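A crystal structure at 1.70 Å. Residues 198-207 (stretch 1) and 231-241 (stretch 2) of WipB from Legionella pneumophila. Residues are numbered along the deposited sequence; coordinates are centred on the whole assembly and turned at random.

Stretch 1 (198-207) DPDANEIKVF
Stretch 2 231-241: ESAVDLAKTID

Packing of a strand and its preceding turn (residues 198-207) against the first turns of a helix (residues 231-241) in WipB. Glu-203 to Phe-207 form an extended strand, with phi/psi running from -132/145 at Glu-203 through -141/139 at Ile-204 to -109/138 at Phe-207; Ala-233 to Asp-241 form a regular helix, with phi/psi near -63/-41. Their axes approach to 8.0 Å and their N-to-C directions differ by 33°, so the two elements run roughly the same way. Both continue later in the chain. Ahead of the strand, the chain reverses between Asp-198 and Glu-203, which exchange backbone hydrogen bonds in both directions (Asp-198 N to Glu-203 O, 3.0 Å; Glu-203 N to Asp-198 O, 3.3 Å). Within this turn, Asn-202 N donates to Pro-199 O at 3.2 Å, and Asn-202 adopts a positive phi (52/49). The register is set where turn and helix start meet: the CA atoms of Asn-202 and Ala-233 lie 5.2 Å apart, those of Pro-199 and Val-234 6.1 Å.

Ser-232, extended at -168/169 with chi1 p (68°), is the N-cap; its OG accepts from Asp-235 N at 3.0 Å. From there the i to i+4 ladder begins with Leu-236 N to Ser-232 O (3.0 Å) and Ala-237 N to Ala-233 O (3.0 Å). The first backbone amides of a helix lack such carbonyl partners within it, and Asn-202 serves one of them directly and a second through a water. Its side chain (chi1 t, chi2 30°) starts sideways, but its end comes nearer the helix, where Asn-202 OD1 accepts from Ala-233 N at 3.0 Å and an almost straight N-H...O angle of 174°. This is the direct hydrogen bond between the stretches. A water donates to Asn-202 OD1, its O 2.9 Å away, and the same water O accepts from Val-234 N at 3.0 Å, extending the link by one residue. Asn-202 ND2 is satisfied elsewhere in the structure.

Beyond this polar end the contact is apolar. Alternation along the strand points Ile-204 and Val-206 toward the helix, while Lys-205 between them stays out of reach. Ile-204, fully extended (chi1 t, chi2 t), is buried and spans several helix residues: its CB lies 4.0 Å from Ala-233 CB, its CG2 4.1 Å from Leu-236 CD2, and its CD1 4.1 Å from Ala-237 CB and 4.3 Å from Ile-240 CD1. The methyl of Ala-233 also lies against the strand backbone, with Ala-233 CB 3.7 Å from Glu-203 N. Two residues on, Val-206 (chi1 t) sets CG2 4.0 Å from Ile-240 CD1 and 4.4 Å from Leu-236 CD2; Leu-236 is t, p and Ile-240 m, t. At the exposed margin, Pro-199 CB rests 3.8 Å from Val-234 CG2 (chi1 t). Together the stretches bury 376 Å², both sides summed.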

# COMPACT_ATOMS: atom_id res chain seq x y z
N ASP A 198 -7.49 22.59 5.84
CA ASP A 198 -8.55 23.61 5.90
C ASP A 198 -7.83 24.93 6.15
O ASP A 198 -7.61 25.31 7.31
CB ASP A 198 -9.56 23.29 7.00
CG ASP A 198 -10.71 24.27 7.05
OD1 ASP A 198 -10.60 25.36 6.46
OD2 ASP A 198 -11.73 23.93 7.70
N PRO A 199 -7.44 25.65 5.10
CA PRO A 199 -6.64 26.86 5.30
C PRO A 199 -7.36 27.93 6.12
O PRO A 199 -6.71 28.63 6.91
CB PRO A 199 -6.34 27.34 3.87
CG PRO A 199 -6.65 26.18 2.99
CD PRO A 199 -7.73 25.40 3.67
N ASP A 200 -8.67 28.08 5.95
CA ASP A 200 -9.39 29.15 6.65
C ASP A 200 -9.38 28.91 8.16
O ASP A 200 -9.31 29.86 8.95
CB ASP A 200 -10.83 29.25 6.15
CG ASP A 200 -10.94 29.97 4.81
OD1 ASP A 200 -9.90 30.39 4.26
OD2 ASP A 200 -12.08 30.13 4.31
N ALA A 201 -9.45 27.65 8.57
CA ALA A 201 -9.46 27.31 9.98
C ALA A 201 -8.07 27.10 10.55
O ALA A 201 -7.94 26.86 11.76
CB ALA A 201 -10.32 26.06 10.22
N ASN A 202 -7.03 27.19 9.72
CA ASN A 202 -5.67 26.91 10.18
C ASN A 202 -5.64 25.54 10.86
O ASN A 202 -5.14 25.39 11.98
CB ASN A 202 -5.17 28.02 11.11
CG ASN A 202 -3.70 27.88 11.47
OD1 ASN A 202 -2.91 27.36 10.69
ND2 ASN A 202 -3.34 28.34 12.66
N GLU A 203 -6.21 24.55 10.19
CA GLU A 203 -6.31 23.19 10.71
C GLU A 203 -5.86 22.21 9.64
O GLU A 203 -6.09 22.42 8.45
CB GLU A 203 -7.75 22.89 11.17
CG GLU A 203 -7.97 21.52 11.80
CD GLU A 203 -8.36 20.44 10.78
OE1 GLU A 203 -8.59 20.77 9.59
OE2 GLU A 203 -8.44 19.26 11.19
N ILE A 204 -5.20 21.13 10.08
CA ILE A 204 -4.73 20.10 9.14
C ILE A 204 -4.92 18.73 9.77
O ILE A 204 -4.75 18.55 10.98
CB ILE A 204 -3.27 20.36 8.73
CG1 ILE A 204 -2.84 19.42 7.60
CG2 ILE A 204 -2.33 20.27 9.96
CD1 ILE A 204 -1.41 19.66 7.14
N LYS A 205 -5.37 17.77 8.94
CA LYS A 205 -5.44 16.37 9.32
C LYS A 205 -4.30 15.67 8.59
O LYS A 205 -4.24 15.73 7.36
CB LYS A 205 -6.77 15.74 8.93
CG LYS A 205 -8.00 16.41 9.49
CD LYS A 205 -9.26 15.62 9.11
CE LYS A 205 -10.47 16.54 9.02
NZ LYS A 205 -11.75 15.78 8.96
N VAL A 206 -3.41 15.01 9.33
CA VAL A 206 -2.26 14.30 8.75
C VAL A 206 -2.57 12.81 8.77
O VAL A 206 -2.99 12.27 9.80
CB VAL A 206 -0.96 14.61 9.51
CG1 VAL A 206 0.16 13.65 9.11
CG2 VAL A 206 -0.53 16.06 9.21
N PHE A 207 -2.39 12.15 7.62
CA PHE A 207 -2.64 10.72 7.45
C PHE A 207 -1.32 9.98 7.31
O PHE A 207 -0.40 10.44 6.63
CB PHE A 207 -3.51 10.42 6.22
CG PHE A 207 -4.90 11.02 6.29
CD1 PHE A 207 -5.15 12.30 5.84
CD2 PHE A 207 -5.96 10.27 6.78
CE1 PHE A 207 -6.43 12.84 5.89
CE2 PHE A 207 -7.24 10.80 6.84
CZ PHE A 207 -7.48 12.09 6.39
N GLU A 231 4.98 26.84 10.60
CA GLU A 231 4.49 28.14 11.04
C GLU A 231 2.98 28.25 10.96
O GLU A 231 2.41 29.19 11.54
CB GLU A 231 5.17 29.25 10.24
CG GLU A 231 6.63 29.44 10.60
CD GLU A 231 6.85 29.46 12.10
OE1 GLU A 231 6.36 30.42 12.75
OE2 GLU A 231 7.48 28.52 12.64
N SER A 232 2.33 27.32 10.27
CA SER A 232 0.88 27.31 10.08
C SER A 232 0.52 25.95 9.51
O SER A 232 1.39 25.18 9.09
CB SER A 232 0.41 28.43 9.15
OG SER A 232 0.85 28.20 7.81
N ALA A 233 -0.79 25.66 9.48
CA ALA A 233 -1.25 24.42 8.84
C ALA A 233 -0.89 24.41 7.36
O ALA A 233 -0.48 23.37 6.83
CB ALA A 233 -2.76 24.27 9.00
N VAL A 234 -1.05 25.55 6.67
CA VAL A 234 -0.66 25.67 5.27
C VAL A 234 0.83 25.41 5.11
O VAL A 234 1.26 24.75 4.16
CB VAL A 234 -1.06 27.06 4.73
CG1 VAL A 234 -0.22 27.42 3.52
CG2 VAL A 234 -2.54 27.08 4.35
N ASP A 235 1.65 25.94 6.03
CA ASP A 235 3.09 25.73 5.91
C ASP A 235 3.46 24.26 6.11
O ASP A 235 4.35 23.74 5.42
CB ASP A 235 3.84 26.60 6.92
CG ASP A 235 4.57 27.76 6.26
OD1 ASP A 235 4.33 27.98 5.05
OD2 ASP A 235 5.38 28.43 6.94
N LEU A 236 2.81 23.59 7.05
CA LEU A 236 3.09 22.17 7.26
C LEU A 236 2.71 21.36 6.03
O LEU A 236 3.44 20.44 5.63
CB LEU A 236 2.34 21.67 8.49
CG LEU A 236 2.74 20.27 8.97
CD1 LEU A 236 4.18 20.24 9.47
CD2 LEU A 236 1.77 19.74 10.02
N ALA A 237 1.58 21.70 5.42
CA ALA A 237 1.17 21.05 4.19
C ALA A 237 2.20 21.26 3.10
O ALA A 237 2.50 20.34 2.32
CB ALA A 237 -0.19 21.59 3.75
N LYS A 238 2.78 22.46 3.02
CA LYS A 238 3.82 22.71 2.04
C LYS A 238 5.05 21.84 2.32
O LYS A 238 5.67 21.31 1.39
CB LYS A 238 4.20 24.19 2.04
CG LYS A 238 5.61 24.47 1.58
N THR A 239 5.38 21.66 3.59
CA THR A 239 6.50 20.79 3.95
C THR A 239 6.20 19.35 3.56
O THR A 239 7.10 18.63 3.10
CB THR A 239 6.76 20.89 5.46
OG1 THR A 239 7.04 22.25 5.79
CG2 THR A 239 7.94 19.99 5.89
N ILE A 240 4.96 18.90 3.74
CA ILE A 240 4.62 17.51 3.45
C ILE A 240 4.68 17.27 1.95
O ILE A 240 5.22 16.26 1.48
CB ILE A 240 3.24 17.16 4.06
CG1 ILE A 240 3.31 17.18 5.60
CG2 ILE A 240 2.73 15.80 3.57
CD1 ILE A 240 1.93 17.04 6.25
N ASP A 241 4.19 18.25 1.17
CA ASP A 241 4.34 18.23 -0.29
C ASP A 241 5.80 18.07 -0.71
O ASP A 241 6.11 17.29 -1.62
CB ASP A 241 3.78 19.54 -0.88
CG ASP A 241 2.27 19.61 -0.83
OD1 ASP A 241 1.60 18.59 -0.57
OD2 ASP A 241 1.73 20.72 -1.06
O HOH W 1 -2.91 27.60 7.81